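Local coordinates for uncharacterized protein with ferredoxin-like fold (Deinococcus radiodurans, PDB 3E8O), which is of unknown function but probably acts as a small monooxygenase of the kind found in antibiotic biosynthesis, working as a dimer of ferredoxin-like subunits, at residues Y56-D61 with F68-H73. Residues are numbered along the deposited sequence; the frame is centred on the assembly and turned at random.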
loop_
_atom_site.group_PDB
_atom_site.type_symbol
_atom_site.label_atom_id
_atom_site.label_comp_id
_atom_site.label_asym_id
_atom_site.label_seq_id
_atom_site.Cartn_x
_atom_site.Cartn_y
_atom_site.Cartn_z
ATOM N N TYR A 56 0.596 -9.383 2.322
ATOM C CA TYR A 56 -0.824 -8.969 2.226
ATOM C C TYR A 56 -1.092 -7.993 3.355
ATOM O O TYR A 56 -1.145 -8.358 4.515
ATOM C CB TYR A 56 -1.762 -10.170 2.305
ATOM C CG TYR A 56 -3.156 -9.883 1.803
ATOM C CD1 TYR A 56 -4.062 -9.213 2.565
ATOM C CD2 TYR A 56 -3.595 -10.382 0.590
ATOM C CE1 TYR A 56 -5.339 -8.958 2.110
ATOM C CE2 TYR A 56 -4.860 -10.159 0.142
ATOM C CZ TYR A 56 -5.750 -9.453 0.904
ATOM O OH TYR A 56 -7.042 -9.176 0.524
ATOM N N LEU A 57 -1.196 -6.734 2.989
ATOM C CA LEU A 57 -1.439 -5.645 3.919
ATOM C C LEU A 57 -2.726 -4.902 3.567
ATOM O O LEU A 57 -3.039 -4.642 2.405
ATOM C CB LEU A 57 -0.302 -4.612 3.856
ATOM C CG LEU A 57 1.093 -5.072 4.180
ATOM C CD1 LEU A 57 2.117 -3.959 3.865
ATOM C CD2 LEU A 57 1.191 -5.531 5.608
ATOM N N VAL A 58 -3.470 -4.583 4.615
ATOM C CA VAL A 58 -4.668 -3.796 4.495
ATOM C C VAL A 58 -4.457 -2.529 5.318
ATOM O O VAL A 58 -3.986 -2.590 6.461
ATOM C CB VAL A 58 -5.921 -4.554 4.915
ATOM C CG1 VAL A 58 -6.214 -5.701 3.930
ATOM C CG2 VAL A 58 -5.896 -5.131 6.411
ATOM N N SER A 59 -4.711 -1.375 4.712
ATOM C CA SER A 59 -4.357 -0.083 5.343
ATOM C C SER A 59 -5.381 0.980 5.024
ATOM O O SER A 59 -6.166 0.852 4.096
ATOM C CB SER A 59 -2.925 0.330 4.924
ATOM O OG SER A 59 -2.820 0.556 3.514
ATOM N N GLU A 60 -5.329 2.044 5.794
ATOM C CA GLU A 60 -6.256 3.168 5.645
ATOM C C GLU A 60 -5.497 4.439 5.302
ATOM O O GLU A 60 -4.493 4.776 5.919
ATOM C CB GLU A 60 -7.076 3.378 6.930
ATOM C CG GLU A 60 -8.210 4.359 6.762
ATOM C CD GLU A 60 -9.216 4.358 7.905
ATOM O OE1 GLU A 60 -9.032 3.564 8.842
ATOM O OE2 GLU A 60 -10.227 5.137 7.824
ATOM N N ASP A 61 -5.983 5.093 4.264
ATOM C CA ASP A 61 -5.388 6.296 3.695
ATOM C C ASP A 61 -5.373 7.406 4.733
ATOM O O ASP A 61 -6.453 7.808 5.201
ATOM C CB ASP A 61 -6.203 6.702 2.433
ATOM C CG ASP A 61 -5.543 7.802 1.623
ATOM O OD1 ASP A 61 -4.746 8.549 2.189
ATOM O OD2 ASP A 61 -5.885 7.911 0.436
ATOM N N PHE A 68 -9.441 2.783 1.818
ATOM C CA PHE A 68 -8.534 1.689 2.166
ATOM C C PHE A 68 -7.772 1.198 0.959
ATOM O O PHE A 68 -8.161 1.378 -0.199
ATOM C CB PHE A 68 -9.343 0.530 2.788
ATOM C CG PHE A 68 -10.148 0.941 4.006
ATOM C CD1 PHE A 68 -9.557 1.060 5.239
ATOM C CD2 PHE A 68 -11.491 1.301 3.891
ATOM C CE1 PHE A 68 -10.250 1.495 6.323
ATOM C CE2 PHE A 68 -12.185 1.742 4.985
ATOM C CZ PHE A 68 -11.564 1.838 6.199
ATOM N N LEU A 69 -6.643 0.584 1.299
ATOM C CA LEU A 69 -5.717 0.007 0.343
ATOM C C LEU A 69 -5.459 -1.456 0.698
ATOM O O LEU A 69 -5.334 -1.808 1.876
ATOM C CB LEU A 69 -4.386 0.804 0.361
ATOM C CG LEU A 69 -3.226 0.500 -0.597
ATOM C CD1 LEU A 69 -3.602 0.740 -2.066
ATOM C CD2 LEU A 69 -1.974 1.351 -0.228
ATOM N N ILE A 70 -5.347 -2.274 -0.334
ATOM C CA ILE A 70 -4.993 -3.670 -0.228
ATOM C C ILE A 70 -3.719 -3.839 -1.058
ATOM O O ILE A 70 -3.720 -3.652 -2.286
ATOM C CB ILE A 70 -6.075 -4.649 -0.711
ATOM C CG1 ILE A 70 -7.457 -4.385 -0.096
ATOM C CG2 ILE A 70 -5.632 -6.067 -0.448
ATOM C CD1 ILE A 70 -8.559 -5.276 -0.608
ATOM N N THR A 71 -2.630 -4.202 -0.391
ATOM C CA THR A 71 -1.301 -4.354 -0.982
ATOM C C THR A 71 -0.891 -5.810 -0.898
ATOM O O THR A 71 -0.856 -6.383 0.179
ATOM C CB THR A 71 -0.306 -3.469 -0.245
ATOM O OG1 THR A 71 -0.775 -2.124 -0.274
ATOM C CG2 THR A 71 1.121 -3.570 -0.809
ATOM N N GLU A 72 -0.612 -6.411 -2.056
ATOM C CA GLU A 72 -0.276 -7.837 -2.059
ATOM C C GLU A 72 0.926 -8.123 -2.930
ATOM O O GLU A 72 1.067 -7.547 -3.984
ATOM C CB GLU A 72 -1.453 -8.703 -2.612
ATOM C CG GLU A 72 -2.833 -8.275 -2.187
ATOM C CD GLU A 72 -3.986 -8.989 -2.837
ATOM O OE1 GLU A 72 -3.834 -10.184 -3.192
ATOM O OE2 GLU A 72 -5.084 -8.366 -2.945
ATOM N N HIS A 73 1.750 -9.059 -2.470
ATOM C CA HIS A 73 2.848 -9.605 -3.273
ATOM C C HIS A 73 2.673 -11.107 -3.334
ATOM O O HIS A 73 2.506 -11.756 -2.317
ATOM C CB HIS A 73 4.235 -9.303 -2.686
ATOM C CG HIS A 73 4.575 -7.862 -2.629
ATOM N ND1 HIS A 73 5.748 -7.432 -2.050
ATOM C CD2 HIS A 73 3.910 -6.751 -3.037
ATOM C CE1 HIS A 73 5.802 -6.112 -2.141
ATOM N NE2 HIS A 73 4.698 -5.674 -2.722
HETATM O O HOH W 1 -2.208 -1.760 2.077
#
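Leu57 O accepts from two donors: Thr71 N, at 2.9 Å and nearly straight, and, weakly, a water that also bonds to Ser59 OG and Thr71 OG1. This water thus ties both strands together on the face bearing Leu57, Ser59, Leu69 and Thr71. Leu57 N returns a bond to Thr71 O, and Ser59 and Leu69 form the second reciprocal backbone pair, in which Leu69 N stands 27° out of the carbonyl plane of Ser59. Ser59 OG, set between its own N and carbonyl carbon, lies 3.5 Å from Leu69 CB. On the other face the Tyr56 ring, its CG anti to the backbone N (chi1 -162°), leans across to the neighbouring strand. It lies beside the extended Glu72 chain, with CE2 3.3 Å from Glu72 CD and the ring and carboxylate planes 41° apart; further out, Tyr56 OH meets Ile70 CG2 at 3.5 Å. At the other end Phe68 CE1 sits 3.4 Å from Glu60 CD. Glu60 OE1 forms a salt bridge with Arg37 and OE2 accepts from Gly66 N, Glu72 OE1 accepts from Trp74 NE1, and Tyr56 OH hydrogen-bonds to an unidentified ligand, probably from the crystallisation liquor, though such molecules often mark pockets. Helix 33-47 covers this face, packing on Tyr56 and Phe68, while Ser59 OG hydrogen-bonds to Ser59 OG of the second subunit. The strands form an antiparallel beta hairpin at one side of a ferredoxin-like sheet, which a strand of the second subunit extends, as expected of the dimeric alpha-beta barrel clan.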